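Local coordinates for protein NBR1 homolog (Arabidopsis thaliana, PDB 6TGS) that acts in plants as an autophagic substrate and probable receptor that delivers ubiquitinated protein aggregates to the vacuole, using this N-terminal PB1 domain to self-associate, at residues A[7-12]-A[20-25]; A[11-16]-A[86-91]. The protein carries 3 engineered substitutions. All blocks are in the same frame, centred on the assembly; numbering follows the deposited sequence.

Contact 1: A[7-12]-A[20-25]; sequences ALVVKV and RFRVPV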
# COMPACT_ATOMS: atom_id res chain seq x y z
N ALA A 7 11.12 -7.39 -5.16
CA ALA A 7 9.79 -7.06 -4.68
C ALA A 7 9.79 -5.74 -3.91
O ALA A 7 10.82 -5.30 -3.38
CB ALA A 7 9.25 -8.19 -3.79
N LEU A 8 8.62 -5.10 -3.87
CA LEU A 8 8.41 -3.95 -3.00
C LEU A 8 8.07 -4.44 -1.60
O LEU A 8 7.16 -5.25 -1.41
CB LEU A 8 7.27 -3.07 -3.53
CG LEU A 8 6.81 -1.91 -2.64
CD1 LEU A 8 7.85 -0.79 -2.60
CD2 LEU A 8 5.46 -1.36 -3.10
N VAL A 9 8.80 -3.94 -0.61
CA VAL A 9 8.47 -4.20 0.78
C VAL A 9 7.39 -3.20 1.20
O VAL A 9 7.57 -1.98 1.07
CB VAL A 9 9.70 -4.08 1.68
CG1 VAL A 9 9.30 -4.16 3.14
CG2 VAL A 9 10.68 -5.19 1.35
N VAL A 10 6.27 -3.72 1.69
CA VAL A 10 5.16 -2.89 2.16
C VAL A 10 5.03 -3.10 3.66
O VAL A 10 4.97 -4.24 4.13
CB VAL A 10 3.86 -3.24 1.43
CG1 VAL A 10 2.70 -2.38 1.95
CG2 VAL A 10 4.03 -3.04 -0.07
N LYS A 11 5.04 -2.01 4.40
CA LYS A 11 4.68 -2.03 5.84
C LYS A 11 3.31 -1.36 6.08
O LYS A 11 3.17 -0.28 5.58
CB LYS A 11 5.81 -1.45 6.67
CG LYS A 11 7.11 -2.21 6.51
CD LYS A 11 8.22 -1.66 7.36
CE LYS A 11 9.56 -2.16 6.88
NZ LYS A 11 10.67 -1.35 7.45
N VAL A 12 2.50 -1.93 6.77
CA VAL A 12 1.18 -1.36 7.00
C VAL A 12 1.03 -1.14 8.50
O VAL A 12 1.38 -2.01 9.30
CB VAL A 12 0.06 -2.28 6.47
CG1 VAL A 12 -1.29 -1.60 6.63
CG2 VAL A 12 0.31 -2.64 5.02
N ARG A 20 4.42 -6.27 7.85
CA ARG A 20 5.30 -6.30 6.69
C ARG A 20 4.87 -7.37 5.72
O ARG A 20 4.61 -8.51 6.12
CB ARG A 20 6.75 -6.58 7.14
CG ARG A 20 7.78 -6.61 6.01
CD ARG A 20 9.19 -6.87 6.57
NE ARG A 20 10.19 -6.90 5.52
CZ ARG A 20 10.48 -7.99 4.83
NH1 ARG A 20 9.83 -9.12 5.08
NH2 ARG A 20 11.41 -7.95 3.88
N PHE A 21 4.75 -7.14 4.50
CA PHE A 21 4.67 -8.17 3.47
C PHE A 21 5.37 -7.65 2.23
O PHE A 21 5.74 -6.48 2.14
CB PHE A 21 3.22 -8.58 3.17
CG PHE A 21 2.33 -7.45 2.75
CD1 PHE A 21 1.65 -6.71 3.69
CD2 PHE A 21 2.16 -7.16 1.40
CE1 PHE A 21 0.81 -5.68 3.31
CE2 PHE A 21 1.30 -6.12 1.01
CZ PHE A 21 0.64 -5.39 1.98
N ARG A 22 5.58 -8.53 1.26
CA ARG A 22 6.29 -8.14 0.05
C ARG A 22 5.40 -8.34 -1.16
O ARG A 22 4.62 -9.29 -1.23
CB ARG A 22 7.59 -8.93 -0.11
CG ARG A 22 8.55 -8.77 1.05
CD ARG A 22 10.00 -9.04 0.64
NE ARG A 22 10.15 -10.32 -0.04
CZ ARG A 22 11.15 -10.61 -0.87
NH1 ARG A 22 12.09 -9.71 -1.12
NH2 ARG A 22 11.21 -11.80 -1.45
N VAL A 23 5.55 -7.44 -2.14
CA VAL A 23 4.71 -7.42 -3.32
C VAL A 23 5.61 -7.62 -4.53
O VAL A 23 6.54 -6.83 -4.74
CB VAL A 23 3.92 -6.11 -3.45
CG1 VAL A 23 3.16 -6.11 -4.76
CG2 VAL A 23 2.97 -5.94 -2.26
N PRO A 24 5.38 -8.64 -5.35
CA PRO A 24 6.22 -8.84 -6.53
C PRO A 24 6.03 -7.72 -7.55
O PRO A 24 4.97 -7.10 -7.65
CB PRO A 24 5.74 -10.18 -7.09
CG PRO A 24 4.35 -10.34 -6.56
CD PRO A 24 4.37 -9.70 -5.20
N VAL A 25 7.12 -7.44 -8.26
CA VAL A 25 7.10 -6.45 -9.37
C VAL A 25 7.25 -7.18 -10.70
O VAL A 25 7.90 -8.24 -10.73
CB VAL A 25 8.19 -5.38 -9.19
CG1 VAL A 25 8.22 -4.84 -7.77
CG2 VAL A 25 9.55 -5.89 -9.62

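Contact 2: A[11-16]-A[86-91]; sequences KVSYGG and KINVNA. With GOL (glycerol), chain B; PEG (di(hydroxyethyl)ether), chain G.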
# COMPACT_ATOMS: atom_id res chain seq x y z
N LYS A 11 5.04 -2.01 4.40
CA LYS A 11 4.68 -2.03 5.84
C LYS A 11 3.31 -1.36 6.08
O LYS A 11 3.17 -0.28 5.58
CB LYS A 11 5.81 -1.45 6.67
CG LYS A 11 7.11 -2.21 6.51
CD LYS A 11 8.22 -1.66 7.36
CE LYS A 11 9.56 -2.16 6.88
NZ LYS A 11 10.67 -1.35 7.45
N VAL A 12 2.50 -1.93 6.77
CA VAL A 12 1.18 -1.36 7.00
C VAL A 12 1.03 -1.14 8.50
O VAL A 12 1.38 -2.01 9.30
CB VAL A 12 0.06 -2.28 6.47
CG1 VAL A 12 -1.29 -1.60 6.63
CG2 VAL A 12 0.31 -2.64 5.02
N SER A 13 0.56 0.04 8.87
CA SER A 13 0.32 0.38 10.27
C SER A 13 -1.17 0.52 10.53
O SER A 13 -1.87 1.26 9.82
CB SER A 13 1.04 1.66 10.65
OG SER A 13 0.84 1.94 12.02
N TYR A 14 -1.66 -0.18 11.54
CA TYR A 14 -3.03 -0.00 11.99
C TYR A 14 -3.08 -0.28 13.49
O TYR A 14 -2.46 -1.23 13.96
CB TYR A 14 -4.01 -0.93 11.25
CG TYR A 14 -5.43 -0.84 11.74
CD1 TYR A 14 -6.24 0.22 11.37
CD2 TYR A 14 -5.96 -1.82 12.57
CE1 TYR A 14 -7.55 0.31 11.82
CE2 TYR A 14 -7.27 -1.74 13.02
CZ TYR A 14 -8.06 -0.68 12.64
OH TYR A 14 -9.35 -0.59 13.09
N GLY A 15 -3.80 0.56 14.22
CA GLY A 15 -3.97 0.34 15.66
C GLY A 15 -2.67 0.17 16.42
O GLY A 15 -2.55 -0.74 17.25
N GLY A 16 -1.68 1.01 16.14
CA GLY A 16 -0.38 0.94 16.80
C GLY A 16 0.47 -0.24 16.41
O GLY A 16 1.50 -0.49 17.06
N LYS A 86 5.53 2.53 3.43
CA LYS A 86 4.85 2.43 4.71
C LYS A 86 3.48 3.08 4.58
O LYS A 86 3.40 4.29 4.34
CB LYS A 86 5.62 3.10 5.85
CG LYS A 86 4.89 2.96 7.17
CD LYS A 86 5.34 3.96 8.21
CE LYS A 86 4.86 3.55 9.61
NZ LYS A 86 3.67 4.29 10.08
N ILE A 87 2.43 2.28 4.77
CA ILE A 87 1.04 2.72 4.60
C ILE A 87 0.39 2.83 5.98
O ILE A 87 0.35 1.85 6.73
CB ILE A 87 0.25 1.75 3.72
CG1 ILE A 87 0.85 1.64 2.31
CG2 ILE A 87 -1.25 2.14 3.69
CD1 ILE A 87 0.16 0.57 1.47
N ASN A 88 -0.15 4.00 6.30
CA ASN A 88 -0.96 4.13 7.50
C ASN A 88 -2.42 3.88 7.15
O ASN A 88 -2.93 4.41 6.16
CB ASN A 88 -0.82 5.53 8.12
CG ASN A 88 0.50 5.72 8.86
OD1 ASN A 88 1.14 4.76 9.28
ND2 ASN A 88 0.90 6.98 9.02
N VAL A 89 -3.11 3.09 7.99
CA VAL A 89 -4.51 2.73 7.77
C VAL A 89 -5.37 3.46 8.78
O VAL A 89 -5.16 3.33 9.98
CB VAL A 89 -4.75 1.21 7.91
CG1 VAL A 89 -6.23 0.90 7.66
CG2 VAL A 89 -3.89 0.46 6.97
N ASN A 90 -6.36 4.20 8.30
CA ASN A 90 -7.35 4.76 9.19
C ASN A 90 -8.74 4.39 8.69
O ASN A 90 -8.98 4.35 7.48
CB ASN A 90 -7.20 6.27 9.31
CG ASN A 90 -5.98 6.65 10.10
OD1 ASN A 90 -6.03 6.76 11.33
ND2 ASN A 90 -4.86 6.83 9.42
N ALA A 91 -9.63 4.10 9.62
CA ALA A 91 -10.96 3.62 9.28
C ALA A 91 -12.00 4.65 9.69
O ALA A 91 -11.82 5.39 10.67
CB ALA A 91 -11.24 2.28 9.96
C1 GOL B . -3.01 3.76 11.95
O1 GOL B . -4.08 3.28 12.72
C2 GOL B . -2.19 4.69 12.83
O2 GOL B . -1.61 5.73 12.10
C3 GOL B . -1.11 3.78 13.46
O3 GOL B . -1.60 2.48 13.52
C1 PEG G . 3.79 2.89 12.96
O1 PEG G . 2.73 3.78 12.71
C2 PEG G . 3.30 1.73 13.82
O2 PEG G . 3.71 1.94 15.14
C3 PEG G . 4.85 1.22 15.47
C4 PEG G . 4.51 0.28 16.61
O4 PEG G . 3.87 -0.85 16.11

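Contact 1: A[7-12]-A[20-25]
Residues 8-12 and 20-23 run antiparallel, their short axes 4.7 Å apart at closest, with Leu8/Val23 and Val10/Phe21 as hydrogen-bonded pairs, Val9/Arg22 between them and Lys11/Arg20 beyond, both non-hydrogen-bonded. Each hydrogen-bonded pair exchanges two bonds; the straightest is Val10 N to Phe21 O (2.8 Å, 167° at the hydrogen). On the Val10 side of the sheet, Phe21 has CG wedged between its own backbone N and carbonyl carbon (chi1 57°), and the ring lies alongside Val10. Val10 CB sits over one ring face, toward the rim, in a CH-pi contact 4.1 Å from the centroid, while Val10 CG1 touches Phe21 CZ at 3.6 Å. The other branch, Val10 CG2, meets Val23 CG2 at 3.8 Å. This is the opening hairpin of the ubiquitin-like beta-grasp fold to which PB1 domains belong, and helix 35-46 packs against it through Lys41 and Leu45, which touch Phe21. The other side carries Val9, Lys11, Arg20 and Arg22. Arg20 is extended from CG to NE and crosses Val9 at a slant, its NE 3.7 Å from Val9 CG1. Arg22 bends at chi3 (-52°), and Ala7 CB comes over one face of its guanidinium. Such a row of basic side chains is consistent with the positive patch by which many PB1 domains hold the acidic segment of a partner.

Contact 2: A[11-16]-A[86-91]
Tyr14 and Val89 meet obliquely at the far end of this parallel strand pair: with CG of Tyr14 anti to its backbone N (chi1 176°), ring atom CD1 reaches Val89 CG1 at 3.8 Å, and Val89 O lies at the ring edge, near its plane. The other branch, Val89 CG2, turns to Val12 CG1, but their very short spacing is doubtful because Val12 has two conformers. On the opposite side of the sheet Lys86 bends at its last torsion, and NZ gives a 2.7 Å hydrogen bond to Asn88 OD1, in the amide plane and on a lone pair. An alanine in place of Lys86 would probably leave that oxygen without its charged donor and the Asn88 amide freer to turn. In one of its two conformers Ser13 sets CB 3.4 Å from Asn88 OD1, and its OG shares O1 of a diethylene glycol with Lys86 NZ, whose bond is weak. The backbones are joined by Ile87 N to Lys11 O, Ser13 N to Ile87 O (2.8 Å) and Val89 N to Ser13 O. Helix 35-46 covers the buried side, Leu38 touching Ile87, Ile42 touching Val12 and Val89, and Phe46 meeting the Tyr14 ring; strand 55-59 continues the sheet beyond, bonding through Thr57 to Asn88 and through Ser55 to Asn90.

In the fold
Contacts 1 and 2 lie on the two edges of strand 8-14, which sits between strands 17-23 and 84-90; their centres are about 14 Å apart. Leu8 and Val10 spend their backbone bonds on 20-25, whereas Lys11 and Ser13 turn theirs to strand 84-90, an alternation that makes the antiparallel and parallel halves one mixed sheet. On the Val10 and Ile87 face the hydrophobic layers join directly, Val10 CG1 touching Ile87 CD1 at 3.9 Å, with helix 35-46 packing on Phe21 of contact 1, Ile87 of contact 2 and the shared Val12. On the opposite face, Lys11 stands between Arg20 and Lys86; Lys11 NZ and Arg20 NE, 5.9 Å apart, would be likely to repel each other. The glycerol and glycol at contact 2 probably come from crystallisation.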